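Local coordinates for putative major capsid protein (Cafeteriavirus-dependent mavirus, PDB 6G44) that probably forms the protein shell of the virophage particle as a double jelly-roll subunit that associates in threes, at residues P73-F79 and G263-L269. Sequence-based numbering, arbitrary orientation.
Sequences PRLRVSF and GFKINML
Val77 and Ile266 sit side by side on the buried face of two antiparallel strands, their side chains pointing the same way, with Val77 CG1 3.7 Å from Ile266 CG1. Phe264, two residues before Ile266, comes in beside them: with CG turned away from the backbone N (chi1 -176°), its ring leans along its own strand towards Ile266 and brings CZ to 3.8 Å from Val77 CG1. Further along, Leu75 and Met268 cross at a slant, the CD2 branch of the leucine lying 4.1 Å from Met268 CB. Ile59 and Phe61 of strand 58-66 and Leu232 of strand 222-235 continue this packing, so the face belongs to the interior of the domain.

Between the strands, Arg74 with Leu269, Arg76 with Asn267 and Ser78 with Lys265 each exchange two backbone hydrogen bonds. That from Arg74 N to Leu269 O is 3.0 Å long and nearly straight at 172°.

The other face is looser. Leu269 lays CD1 against Arg76 CB at 3.9 Å, and both side chains also pack on Glu374 of the second subunit, while Arg74, bent at chi3, leads away from 263-269 to a salt bridge with Asp203 on strand 195-205. Towards the exposed corner at Gly263, Ser78 OG lies 3.5 Å from Lys265 CB, and a water 2.8 Å from Ser78 OG donates to Gly263 O, bridging Ser78 and Gly263 where Lys265 leads its amine away. With strand 195-205 hydrogen-bonded along the far edge of 73-79, this is an antiparallel strand pair in the N-terminal jelly roll of a double jelly-roll capsid protein, with one face in the domain interior and the other turned partly to a second subunit.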
ATOM      1  N   PRO C  73       2.500  -5.703 -25.766  1.00 10.80           N
ATOM      2  CA  PRO C  73       3.394  -6.806 -25.986  1.00 10.49           C
ATOM      3  C   PRO C  73       4.626  -6.767 -25.071  1.00 10.47           C
ATOM      4  O   PRO C  73       5.070  -5.685 -24.645  1.00 10.28           O
ATOM      5  CB  PRO C  73       3.809  -6.650 -27.457  1.00 10.98           C
ATOM      6  CG  PRO C  73       3.606  -5.217 -27.774  1.00 11.19           C
ATOM      7  CD  PRO C  73       2.397  -4.822 -26.943  1.00 11.00           C
ATOM      8  N   ARG C  74       5.154  -7.930 -24.764  1.00 10.58           N
ATOM      9  CA  ARG C  74       6.259  -8.072 -23.849  1.00 10.54           C
ATOM     10  C   ARG C  74       7.442  -8.732 -24.536  1.00 10.84           C
ATOM     11  O   ARG C  74       7.281  -9.432 -25.544  1.00 11.92           O
ATOM     12  CB  ARG C  74       5.868  -8.912 -22.610  1.00 11.01           C
ATOM     13  CG  ARG C  74       4.624  -8.396 -21.896  1.00 11.47           C
ATOM     14  CD  ARG C  74       4.269  -9.219 -20.675  1.00 11.24           C
ATOM     15  NE  ARG C  74       5.133  -8.971 -19.522  1.00 11.44           N
ATOM     16  CZ  ARG C  74       4.961  -7.989 -18.642  1.00 11.79           C
ATOM     17  NH1 ARG C  74       5.805  -7.893 -17.638  1.00 12.32           N
ATOM     18  NH2 ARG C  74       3.984  -7.110 -18.773  1.00 12.28           N
ATOM     19  N   LEU C  75       8.612  -8.535 -23.978  1.00 10.98           N
ATOM     20  CA  LEU C  75       9.808  -9.231 -24.401  1.00 11.29           C
ATOM     21  C   LEU C  75      10.288 -10.152 -23.295  1.00 11.55           C
ATOM     22  O   LEU C  75      10.439  -9.723 -22.136  1.00 11.86           O
ATOM     23  CB  LEU C  75      10.900  -8.216 -24.748  1.00 11.50           C
ATOM     24  CG  LEU C  75      10.579  -7.264 -25.892  1.00 11.80           C
ATOM     25  CD1 LEU C  75      11.584  -6.125 -26.011  1.00 12.62           C
ATOM     26  CD2 LEU C  75      10.502  -8.015 -27.226  1.00 12.21           C
ATOM     27  N   ARG C  76      10.554 -11.414 -23.639  1.00 11.41           N
ATOM     28  CA  ARG C  76      11.103 -12.400 -22.725  1.00 12.35           C
ATOM     29  C   ARG C  76      12.558 -12.598 -23.118  1.00 12.65           C
ATOM     30  O   ARG C  76      12.825 -13.047 -24.243  1.00 13.23           O
ATOM     31  CB  ARG C  76      10.334 -13.731 -22.759  1.00 13.77           C
ATOM     32  CG  ARG C  76      10.914 -14.817 -21.848  1.00 16.78           C
ATOM     33  CD  ARG C  76      10.404 -16.196 -22.277  1.00 20.80           C
ATOM     34  NE  ARG C  76      10.783 -17.271 -21.361  1.00 26.79           N
ATOM     35  CZ  ARG C  76      11.908 -17.994 -21.406  1.00 29.36           C
ATOM     36  NH1 ARG C  76      12.869 -17.759 -22.308  1.00 32.68           N
ATOM     37  NH2 ARG C  76      12.086 -18.960 -20.497  1.00 32.02           N
ATOM     38  N   VAL C  77      13.466 -12.253 -22.222  1.00 11.77           N
ATOM     39  CA  VAL C  77      14.906 -12.443 -22.452  1.00 12.78           C
ATOM     40  C   VAL C  77      15.422 -13.488 -21.519  1.00 13.51           C
ATOM     41  O   VAL C  77      14.985 -13.581 -20.363  1.00 12.83           O
ATOM     42  CB  VAL C  77      15.735 -11.166 -22.336  1.00 13.63           C
ATOM     43  CG1 VAL C  77      15.334 -10.146 -23.392  1.00 14.68           C
ATOM     44  CG2 VAL C  77      15.698 -10.596 -20.927  1.00 14.14           C
ATOM     45  N   SER C  78      16.351 -14.304 -22.014  1.00 13.44           N
ATOM     46  CA  SER C  78      17.056 -15.243 -21.188  1.00 13.93           C
ATOM     47  C   SER C  78      18.527 -15.198 -21.546  1.00 13.86           C
ATOM     48  O   SER C  78      18.874 -14.990 -22.706  1.00 13.81           O
ATOM     49  CB  SER C  78      16.492 -16.650 -21.306  1.00 16.14           C
ATOM     50  OG  SER C  78      16.667 -17.158 -22.585  1.00 18.24           O
ATOM     51  N   PHE C  79      19.376 -15.335 -20.542  1.00 13.04           N
ATOM     52  CA  PHE C  79      20.812 -15.321 -20.779  1.00 13.54           C
ATOM     53  C   PHE C  79      21.526 -15.828 -19.560  1.00 13.73           C
ATOM     54  O   PHE C  79      20.932 -15.978 -18.479  1.00 13.29           O
ATOM     55  CB  PHE C  79      21.279 -13.905 -21.102  1.00 13.92           C
ATOM     56  CG  PHE C  79      20.923 -12.888 -20.028  1.00 13.70           C
ATOM     57  CD1 PHE C  79      21.770 -12.663 -18.949  1.00 14.69           C
ATOM     58  CD2 PHE C  79      19.709 -12.205 -20.084  1.00 13.91           C
ATOM     59  CE1 PHE C  79      21.431 -11.741 -17.957  1.00 14.12           C
ATOM     60  CE2 PHE C  79      19.360 -11.287 -19.094  1.00 14.08           C
ATOM     61  CZ  PHE C  79      20.225 -11.068 -18.038  1.00 14.32           C
ATOM     62  N   GLY C 263      24.674 -16.941 -24.343  1.00 13.73           N
ATOM     63  CA  GLY C 263      23.454 -17.692 -24.506  1.00 14.05           C
ATOM     64  C   GLY C 263      22.213 -16.818 -24.594  1.00 13.23           C
ATOM     65  O   GLY C 263      21.119 -17.296 -24.297  1.00 13.64           O
ATOM     66  N   PHE C 264      22.381 -15.573 -25.002  1.00 12.07           N
ATOM     67  CA  PHE C 264      21.238 -14.627 -25.087  1.00 12.95           C
ATOM     68  C   PHE C 264      20.158 -15.096 -26.057  1.00 13.04           C
ATOM     69  O   PHE C 264      20.444 -15.484 -27.193  1.00 13.45           O
ATOM     70  CB  PHE C 264      21.715 -13.236 -25.433  1.00 13.03           C
ATOM     71  CG  PHE C 264      20.626 -12.213 -25.451  1.00 13.56           C
ATOM     72  CD1 PHE C 264      20.258 -11.594 -24.273  1.00 13.86           C
ATOM     73  CD2 PHE C 264      19.977 -11.881 -26.606  1.00 13.34           C
ATOM     74  CE1 PHE C 264      19.246 -10.638 -24.277  1.00 13.74           C
ATOM     75  CE2 PHE C 264      18.964 -10.929 -26.617  1.00 14.26           C
ATOM     76  CZ  PHE C 264      18.586 -10.329 -25.434  1.00 13.35           C
ATOM     77  N   LYS C 265      18.910 -15.097 -25.570  1.00 13.25           N
ATOM     78  CA  LYS C 265      17.740 -15.373 -26.374  1.00 13.13           C
ATOM     79  C   LYS C 265      16.674 -14.331 -26.056  1.00 12.73           C
ATOM     80  O   LYS C 265      16.638 -13.797 -24.939  1.00 12.17           O
ATOM     81  CB  LYS C 265      17.186 -16.753 -26.068  1.00 15.83           C
ATOM     82  CG  LYS C 265      18.142 -17.894 -26.400  1.00 17.46           C
ATOM     83  CD  LYS C 265      18.334 -18.041 -27.893  1.00 21.09           C
ATOM     84  CE  LYS C 265      19.223 -19.228 -28.264  1.00 24.09           C
ATOM     85  NZ  LYS C 265      19.590 -19.148 -29.720  1.00 26.93           N
ATOM     86  N   ILE C 266      15.844 -14.033 -27.041  1.00 11.94           N
ATOM     87  CA  ILE C 266      14.759 -13.074 -26.890  1.00 12.07           C
ATOM     88  C   ILE C 266      13.575 -13.488 -27.744  1.00 13.26           C
ATOM     89  O   ILE C 266      13.747 -13.910 -28.900  1.00 13.90           O
ATOM     90  CB  ILE C 266      15.227 -11.638 -27.190  1.00 12.09           C
ATOM     91  CG1 ILE C 266      14.132 -10.594 -26.843  1.00 11.98           C
ATOM     92  CG2 ILE C 266      15.708 -11.497 -28.627  1.00 12.57           C
ATOM     93  CD1 ILE C 266      14.591  -9.165 -26.985  1.00 12.07           C
ATOM     94  N   ASN C 267      12.379 -13.434 -27.151  1.00 12.41           N
ATOM     95  CA  ASN C 267      11.120 -13.650 -27.865  0.50 12.78           C
ATOM     96  C   ASN C 267      10.162 -12.512 -27.537  1.00 12.28           C
ATOM     97  O   ASN C 267      10.269 -11.921 -26.465  1.00 12.55           O
ATOM     98  CB  ASN C 267      10.501 -14.981 -27.440  0.50 13.56           C
ATOM     99  CG  ASN C 267      11.332 -16.183 -27.857  0.50 14.80           C
ATOM    100  OD1 ASN C 267      12.152 -16.101 -28.766  0.50 16.97           O
ATOM    101  ND2 ASN C 267      11.086 -17.318 -27.231  0.50 15.82           N
ATOM    102  N   MET C 268       9.245 -12.224 -28.450  1.00 11.32           N
ATOM    103  CA  MET C 268       8.152 -11.268 -28.213  1.00 11.52           C
ATOM    104  C   MET C 268       6.908 -12.058 -27.931  1.00 11.63           C
ATOM    105  O   MET C 268       6.540 -12.923 -28.723  1.00 11.60           O
ATOM    106  CB  MET C 268       7.950 -10.331 -29.384  1.00 12.01           C
ATOM    107  CG  MET C 268       6.815  -9.342 -29.151  1.00 13.13           C
ATOM    108  SD  MET C 268       6.856  -7.932 -30.267  1.00 14.65           S
ATOM    109  CE  MET C 268       6.527  -8.743 -31.823  1.00 14.84           C
ATOM    110  N   LEU C 269       6.265 -11.790 -26.787  1.00 11.16           N
ATOM    111  CA  LEU C 269       5.103 -12.523 -26.331  1.00 11.45           C
ATOM    112  C   LEU C 269       3.906 -11.605 -26.348  1.00 10.96           C
ATOM    113  O   LEU C 269       3.965 -10.508 -25.753  1.00 11.07           O
ATOM    114  CB  LEU C 269       5.306 -13.050 -24.922  1.00 12.37           C
ATOM    115  CG  LEU C 269       6.142 -14.320 -24.737  1.00 13.61           C
ATOM    116  CD1 LEU C 269       7.523 -14.283 -25.381  1.00 14.54           C
ATOM    117  CD2 LEU C 269       6.284 -14.688 -23.280  1.00 15.01           C
TER
HETATM  118  O   HOH W   1      19.232 -18.335 -22.563  1.00 21.09           O